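Local coordinates for protein sulfur oxygenase/reductase (Halothiobacillus neapolitanus, PDB 6QPA) that probably catalyses the oxygen-dependent oxidation and reduction of elemental sulfur at a mononuclear iron site, in an assembly of 24 identical chains, at residues V65-R68 against E69-P73; H86-E89 against E90-H93; Q305-W308 against R309-L312. One frame throughout, in Å; residues are numbered along the deposited sequence.

How the contacts relate
Along the chain the three contacts follow in series: contact 1 in the loop joining strands 42-53 and 74-82, contact 2 on helix 85-94 just after the second of these strands, contact 3 at the end of strand 290-305. The antiparallel sheet links them, since strand 42-53 pairs with both 74-82 and 290-305. Contact 1 is about 34 Å from contact 2 and 30 Å from contact 3, centre to centre, with the middle of the chain between; contacts 2 and 3 are about 20 Å apart. Contact 2 carries two of the iron ligands, whereas contacts 1 and 3 each meet a different neighbouring subunit, so of the three only the iron-binding segments touch no other chain.

Contact 1 of 3, residues V65-R68 against E69-P73; sequences VDMR and ETLNP
Met67 O is gripped by two backbone nitrogens further along the loop. Leu71 N meets the carbonyl almost end-on at 2.9 Å, while Thr70 N, 3.0 Å from Met67 O, stands well above the carbonyl plane. Thr70 OG1 adds a weak third bond to the same oxygen. With its chi1 of 58°, this hydroxyl is set between the backbone N and the carbonyl carbon, from where it also touches Met67 CB. The apolar side of the turn is closed by Met67 CE against Leu71 CD1, 3.9 Å apart, the Met67 chain bending at chi3 (72°) on its way there. Just before the turn, Asp66 OD1 is held by two donors from opposite faces of its carboxylate: Arg68 N at 3.0 Å and Arg68 NE at 2.9 Å. Arg68 NH2 completes a side-on salt bridge to Asp66 OD2, restraining the two groups against each other, with both side-chain nitrogens coming from above the carboxylate plane. A water accepts from Glu69 N at 2.9 Å. Around the turn, Asn17 ND2 bonds to the carbonyls of Arg68 and Leu71. Thr70 O and Asn72 ND2 exchange reciprocal hydrogen bonds with Asn72 and Thr70 of a neighbouring subunit, placing the loop at an interface. The geometry is that of an Asx turn at Asp66 running into a type I beta turn over Met67 to Thr70, here in a strand-connecting loop.

Contact 2 of 3, residues H86-E89 against E90-H93; sequences HSHE and EMHH
His86 O accepts from Glu90 N at 2.8 Å, the first of four successive i to i+4 bonds along a helix that bears an HExxH sequence, His88 to His92, and supplies both histidines of the iron site, a facial triad of two histidines and one carboxylate. The His86 ring also crosses the Glu90 side chain, with CE1 3.4 Å from OE2 and the ring and carboxylate planes 71° apart; Glu90 OE1 is hydrogen-bonded to His39. Ser87 O takes the N-H of Met91. His88 O receives His92 N at 3.0 Å. With CG anti to the backbone N (chi1 179°), the His88 ring is laid alongside the His92 side chain, the two pointing the same way. Both NE2 atoms bind the iron, with Glu116 as the third protein ligand. The rings form an offset edge-to-face pair, His92 presenting its edge to the face of His88 with the planes 86° apart. Tyr118 OH is hydrogen-bonded to both His88 ND1 and Glu89 OE2, a second-shell hold on this ligand; the Glu89 chain bends at chi2 to reach it. Glu89 O accepts from His93 N. Met91 CE lies over one face of the His92 ring, offset toward the rim. At the metal, His88 NE2 and His92 NE2 stand 3.3 Å apart as two ligands of one ion, and His92 CD2 lies 3.2 Å from His88 NE2.

Contact 3 of 3, residues Q305-W308 against R309-L312; sequences QGLW and RKHL
Trp308 CG sits between its backbone N and carbonyl carbon (chi1 65°), folding the indole back over the peptide to Arg309, while Arg309 CG lies anti to its own carbonyl carbon (chi1 -57°) and its chain runs out extended across the ring. Arg309 CG therefore stands over the centre of the six-membered ring, 3.7 Å from the centroid, in a CH-pi contact; Arg309 N covers the indole nearer the backbone, 3.2 Å from Trp308 CG. The guanidinium passes on, tilted 68° to the indole, to a salt bridge with Glu258 and a hydrogen bond to Pro127 O. Leu312 CD1 touches Trp308 CZ3 at 3.9 Å. The backbone is closed by successive i to i+3 bonds: Arg309 N bonds Gly306 O at 3.0 Å, and Lys310 N bonds Leu307 O at the same 3.0 Å. A weak bond follows from His311 N to Trp308 O, an oxygen that also lies over one face of the less well-ordered His311 ring. Upstream, Gln305 OE1 accepts from Leu307 N at 3.0 Å, and Gln305 NE2 is bonded to Asp275 of a neighbouring subunit; Lys310 NZ reaches Asn189 of that same subunit. The segment leaves the end of strand 290-305 and packs Trp308 and His311 on Leu43 of the adjoining strand 42-53, with Leu126, just after strand 110-125, against Trp308 and Arg309.

Contact 1 of 3, residues V65-R68 against E69-P73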
loop_
_atom_site.group_PDB
_atom_site.type_symbol
_atom_site.label_atom_id
_atom_site.label_comp_id
_atom_site.label_asym_id
_atom_site.label_seq_id
_atom_site.Cartn_x
_atom_site.Cartn_y
_atom_site.Cartn_z
ATOM N N VAL A 65 -30.026 27.165 15.204
ATOM C CA VAL A 65 -31.302 26.459 15.211
ATOM C C VAL A 65 -31.080 24.972 15.456
ATOM O O VAL A 65 -31.742 24.353 16.296
ATOM C CB VAL A 65 -32.043 26.704 13.886
ATOM C CG1 VAL A 65 -33.220 25.734 13.742
ATOM C CG2 VAL A 65 -32.462 28.180 13.770
ATOM N N ASP A 66 -30.115 24.385 14.754
ATOM C CA ASP A 66 -29.817 22.959 14.860
ATOM C C ASP A 66 -28.464 22.814 15.534
ATOM O O ASP A 66 -27.420 22.990 14.896
ATOM C CB ASP A 66 -29.815 22.296 13.485
ATOM C CG ASP A 66 -29.542 20.803 13.554
ATOM O OD1 ASP A 66 -29.398 20.250 14.670
ATOM O OD2 ASP A 66 -29.464 20.180 12.472
ATOM N N MET A 67 -28.486 22.485 16.825
ATOM C CA MET A 67 -27.273 22.190 17.570
ATOM C C MET A 67 -27.225 20.727 18.005
ATOM O O MET A 67 -26.519 20.397 18.967
ATOM C CB MET A 67 -27.161 23.113 18.791
ATOM C CG MET A 67 -27.175 24.609 18.468
ATOM S SD MET A 67 -27.324 25.677 19.940
ATOM C CE MET A 67 -25.689 25.459 20.662
ATOM N N ARG A 68 -27.969 19.843 17.323
ATOM C CA ARG A 68 -28.131 18.473 17.822
ATOM C C ARG A 68 -26.797 17.751 17.963
ATOM O O ARG A 68 -26.661 16.879 18.822
ATOM C CB ARG A 68 -29.067 17.668 16.918
ATOM C CG ARG A 68 -30.540 18.058 17.057
ATOM C CD ARG A 68 -31.386 17.375 16.001
ATOM N NE ARG A 68 -30.984 17.822 14.662
ATOM C CZ ARG A 68 -31.472 17.335 13.526
ATOM N NH1 ARG A 68 -32.394 16.385 13.560
ATOM N NH2 ARG A 68 -31.037 17.789 12.355
ATOM N N GLU A 69 -25.798 18.108 17.158
ATOM C CA GLU A 69 -24.511 17.426 17.215
ATOM C C GLU A 69 -23.555 17.988 18.261
ATOM O O GLU A 69 -22.601 17.298 18.634
ATOM C CB GLU A 69 -23.820 17.487 15.846
ATOM C CG GLU A 69 -24.574 16.824 14.697
ATOM C CD GLU A 69 -24.716 15.321 14.862
ATOM O OE1 GLU A 69 -23.688 14.642 15.086
ATOM O OE2 GLU A 69 -25.853 14.815 14.774
ATOM N N THR A 70 -23.760 19.224 18.717
ATOM C CA THR A 70 -22.772 19.940 19.515
ATOM C C THR A 70 -23.242 20.335 20.905
ATOM O O THR A 70 -22.400 20.594 21.764
ATOM C CB THR A 70 -22.333 21.209 18.777
ATOM O OG1 THR A 70 -23.489 22.010 18.539
ATOM C CG2 THR A 70 -21.720 20.857 17.438
ATOM N N LEU A 71 -24.541 20.394 21.148
ATOM C CA LEU A 71 -25.063 20.837 22.428
ATOM C C LEU A 71 -24.728 19.795 23.479
ATOM O O LEU A 71 -25.075 18.622 23.320
ATOM C CB LEU A 71 -26.567 21.040 22.302
ATOM C CG LEU A 71 -27.453 21.800 23.260
ATOM C CD1 LEU A 71 -26.900 23.161 23.600
ATOM C CD2 LEU A 71 -28.796 21.945 22.566
ATOM N N ASN A 72 -24.014 20.202 24.525
ATOM C CA ASN A 72 -23.749 19.275 25.621
ATOM C C ASN A 72 -23.421 20.035 26.900
ATOM O O ASN A 72 -22.336 20.622 27.004
ATOM C CB ASN A 72 -22.585 18.342 25.300
ATOM C CG ASN A 72 -22.328 17.370 26.434
ATOM O OD1 ASN A 72 -23.184 16.545 26.749
ATOM N ND2 ASN A 72 -21.177 17.505 27.098
ATOM N N PRO A 73 -24.301 20.019 27.907
ATOM C CA PRO A 73 -25.549 19.256 27.931
ATOM C C PRO A 73 -26.644 19.826 27.030
ATOM O O PRO A 73 -26.565 20.950 26.544
ATOM C CB PRO A 73 -25.981 19.360 29.395
ATOM C CG PRO A 73 -25.512 20.729 29.790
ATOM C CD PRO A 73 -24.182 20.901 29.086
HETATM O O HOH W 1 -25.800 20.008 14.999
#

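Contact 2 of 3, residues H86-E89 against E90-H93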
loop_
_atom_site.group_PDB
_atom_site.type_symbol
_atom_site.label_atom_id
_atom_site.label_comp_id
_atom_site.label_asym_id
_atom_site.label_seq_id
_atom_site.Cartn_x
_atom_site.Cartn_y
_atom_site.Cartn_z
ATOM N N HIS A 86 -52.132 19.161 43.858
ATOM C CA HIS A 86 -52.198 18.068 44.823
ATOM C C HIS A 86 -52.064 16.719 44.140
ATOM O O HIS A 86 -51.445 15.800 44.685
ATOM C CB HIS A 86 -53.513 18.100 45.611
ATOM C CG HIS A 86 -53.620 16.992 46.620
ATOM N ND1 HIS A 86 -54.217 15.778 46.340
ATOM C CD2 HIS A 86 -53.161 16.894 47.891
ATOM C CE1 HIS A 86 -54.146 14.995 47.400
ATOM N NE2 HIS A 86 -53.515 15.651 48.358
ATOM N N SER A 87 -52.663 16.574 42.958
ATOM C CA SER A 87 -52.575 15.305 42.251
ATOM C C SER A 87 -51.132 14.960 41.923
ATOM O O SER A 87 -50.704 13.814 42.099
ATOM C CB SER A 87 -53.440 15.344 40.997
ATOM O OG SER A 87 -54.802 15.485 41.377
ATOM N N HIS A 88 -50.361 15.939 41.462
ATOM C CA HIS A 88 -48.965 15.668 41.149
ATOM C C HIS A 88 -48.177 15.321 42.408
ATOM O O HIS A 88 -47.409 14.351 42.426
ATOM C CB HIS A 88 -48.356 16.870 40.427
ATOM C CG HIS A 88 -46.907 16.707 40.072
ATOM N ND1 HIS A 88 -45.915 17.485 40.631
ATOM C CD2 HIS A 88 -46.284 15.861 39.221
ATOM C CE1 HIS A 88 -44.744 17.132 40.131
ATOM N NE2 HIS A 88 -44.941 16.153 39.266
ATOM N N GLU A 89 -48.361 16.099 43.476
ATOM C CA GLU A 89 -47.640 15.839 44.719
ATOM C C GLU A 89 -48.015 14.486 45.302
ATOM O O GLU A 89 -47.171 13.788 45.874
ATOM C CB GLU A 89 -47.922 16.950 45.731
ATOM C CG GLU A 89 -47.354 18.318 45.339
ATOM C CD GLU A 89 -45.835 18.347 45.349
ATOM O OE1 GLU A 89 -45.219 17.680 46.218
ATOM O OE2 GLU A 89 -45.242 19.019 44.480
ATOM N N GLU A 90 -49.285 14.107 45.181
ATOM C CA GLU A 90 -49.712 12.829 45.719
ATOM C C GLU A 90 -49.124 11.672 44.924
ATOM O O GLU A 90 -48.659 10.681 45.504
ATOM C CB GLU A 90 -51.233 12.767 45.723
ATOM C CG GLU A 90 -51.767 11.533 46.362
ATOM C CD GLU A 90 -53.267 11.593 46.516
ATOM O OE1 GLU A 90 -53.964 11.670 45.479
ATOM O OE2 GLU A 90 -53.742 11.605 47.678
ATOM N N MET A 91 -49.122 11.784 43.597
ATOM C CA MET A 91 -48.498 10.754 42.778
ATOM C C MET A 91 -47.036 10.567 43.169
ATOM O O MET A 91 -46.582 9.437 43.376
ATOM C CB MET A 91 -48.643 11.108 41.297
ATOM C CG MET A 91 -48.128 10.033 40.323
ATOM S SD MET A 91 -46.315 10.015 40.137
ATOM C CE MET A 91 -45.977 11.735 39.681
ATOM N N HIS A 92 -46.281 11.672 43.287
ATOM C CA HIS A 92 -44.884 11.573 43.716
ATOM C C HIS A 92 -44.758 10.916 45.086
ATOM O O HIS A 92 -43.828 10.144 45.330
ATOM C CB HIS A 92 -44.227 12.953 43.767
ATOM C CG HIS A 92 -43.497 13.329 42.519
ATOM N ND1 HIS A 92 -42.376 12.657 42.086
ATOM C CD2 HIS A 92 -43.699 14.336 41.636
ATOM C CE1 HIS A 92 -41.933 13.216 40.972
ATOM N NE2 HIS A 92 -42.719 14.238 40.678
ATOM N N HIS A 93 -45.668 11.231 46.003
ATOM C CA HIS A 93 -45.625 10.615 47.318
ATOM C C HIS A 93 -45.940 9.128 47.237
ATOM O O HIS A 93 -45.209 8.298 47.785
ATOM C CB HIS A 93 -46.599 11.322 48.264
ATOM C CG HIS A 93 -46.794 10.589 49.550
ATOM N ND1 HIS A 93 -45.977 10.773 50.648
ATOM C CD2 HIS A 93 -47.693 9.640 49.902
ATOM C CE1 HIS A 93 -46.373 9.977 51.620
ATOM N NE2 HIS A 93 -47.406 9.276 51.194
#

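Contact 3 of 3, residues Q305-W308 against R309-L312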
loop_
_atom_site.group_PDB
_atom_site.type_symbol
_atom_site.label_atom_id
_atom_site.label_comp_id
_atom_site.label_asym_id
_atom_site.label_seq_id
_atom_site.Cartn_x
_atom_site.Cartn_y
_atom_site.Cartn_z
ATOM N N GLN A 305 -48.283 12.110 25.153
ATOM C CA GLN A 305 -49.641 11.618 25.372
ATOM C C GLN A 305 -50.462 12.898 25.483
ATOM O O GLN A 305 -50.437 13.598 26.507
ATOM C CB GLN A 305 -49.734 10.632 26.553
ATOM C CG GLN A 305 -50.580 10.984 27.762
ATOM C CD GLN A 305 -52.081 10.926 27.550
ATOM O OE1 GLN A 305 -52.621 11.406 26.546
ATOM N NE2 GLN A 305 -52.772 10.370 28.537
ATOM N N GLY A 306 -51.129 13.242 24.376
ATOM C CA GLY A 306 -51.660 14.575 24.207
ATOM C C GLY A 306 -53.127 14.761 24.544
ATOM O O GLY A 306 -53.694 15.794 24.184
ATOM N N LEU A 307 -53.758 13.820 25.258
ATOM C CA LEU A 307 -55.187 13.986 25.521
ATOM C C LEU A 307 -55.494 15.177 26.424
ATOM O O LEU A 307 -56.617 15.688 26.398
ATOM C CB LEU A 307 -55.794 12.705 26.080
ATOM C CG LEU A 307 -56.143 11.826 24.866
ATOM C CD1 LEU A 307 -55.113 10.705 24.613
ATOM C CD2 LEU A 307 -57.592 11.328 24.889
ATOM N N TRP A 308 -54.528 15.643 27.207
ATOM C CA TRP A 308 -54.744 16.849 27.992
ATOM C C TRP A 308 -55.100 18.051 27.117
ATOM O O TRP A 308 -55.795 18.964 27.570
ATOM C CB TRP A 308 -53.493 17.135 28.802
ATOM C CG TRP A 308 -52.301 17.459 27.958
ATOM C CD1 TRP A 308 -51.431 16.581 27.385
ATOM C CD2 TRP A 308 -51.848 18.771 27.597
ATOM N NE1 TRP A 308 -50.456 17.270 26.694
ATOM C CE2 TRP A 308 -50.688 18.614 26.823
ATOM C CE3 TRP A 308 -52.302 20.062 27.881
ATOM C CZ2 TRP A 308 -49.988 19.700 26.307
ATOM C CZ3 TRP A 308 -51.608 21.135 27.374
ATOM C CH2 TRP A 308 -50.458 20.952 26.604
ATOM N N ARG A 309 -54.616 18.086 25.873
ATOM C CA ARG A 309 -54.934 19.215 25.007
ATOM C C ARG A 309 -56.416 19.297 24.709
ATOM O O ARG A 309 -56.941 20.396 24.506
ATOM C CB ARG A 309 -54.190 19.115 23.691
ATOM C CG ARG A 309 -52.710 19.031 23.805
ATOM C CD ARG A 309 -52.123 18.710 22.420
ATOM N NE ARG A 309 -50.737 19.080 22.481
ATOM C CZ ARG A 309 -50.131 19.956 21.700
ATOM N NH1 ARG A 309 -50.754 20.561 20.679
ATOM N NH2 ARG A 309 -48.858 20.199 21.955
ATOM N N LYS A 310 -57.104 18.150 24.691
ATOM C CA LYS A 310 -58.499 18.103 24.279
ATOM C C LYS A 310 -59.399 18.904 25.208
ATOM O O LYS A 310 -60.465 19.354 24.777
ATOM C CB LYS A 310 -58.990 16.651 24.197
ATOM C CG LYS A 310 -58.411 15.838 23.035
ATOM C CD LYS A 310 -59.335 14.683 22.576
ATOM C CE LYS A 310 -58.696 13.857 21.424
ATOM N NZ LYS A 310 -59.646 12.975 20.650
ATOM N N HIS A 311 -58.999 19.113 26.458
ATOM C CA HIS A 311 -59.769 19.934 27.388
ATOM C C HIS A 311 -58.894 21.089 27.877
ATOM O O HIS A 311 -58.386 21.085 29.000
ATOM C CB HIS A 311 -60.337 19.100 28.550
ATOM C CG HIS A 311 -59.450 17.982 29.000
ATOM N ND1 HIS A 311 -58.410 18.167 29.888
ATOM C CD2 HIS A 311 -59.467 16.658 28.710
ATOM C CE1 HIS A 311 -57.816 17.009 30.112
ATOM N NE2 HIS A 311 -58.437 16.077 29.411
ATOM N N LEU A 312 -58.730 22.083 27.013
ATOM C CA LEU A 312 -58.170 23.381 27.350
ATOM C C LEU A 312 -59.257 24.443 27.162
ATOM O O LEU A 312 -60.437 24.125 26.995
ATOM C CB LEU A 312 -56.936 23.680 26.493
ATOM C CG LEU A 312 -55.645 22.972 26.881
ATOM C CD1 LEU A 312 -54.584 23.202 25.840
ATOM C CD2 LEU A 312 -55.182 23.471 28.239
#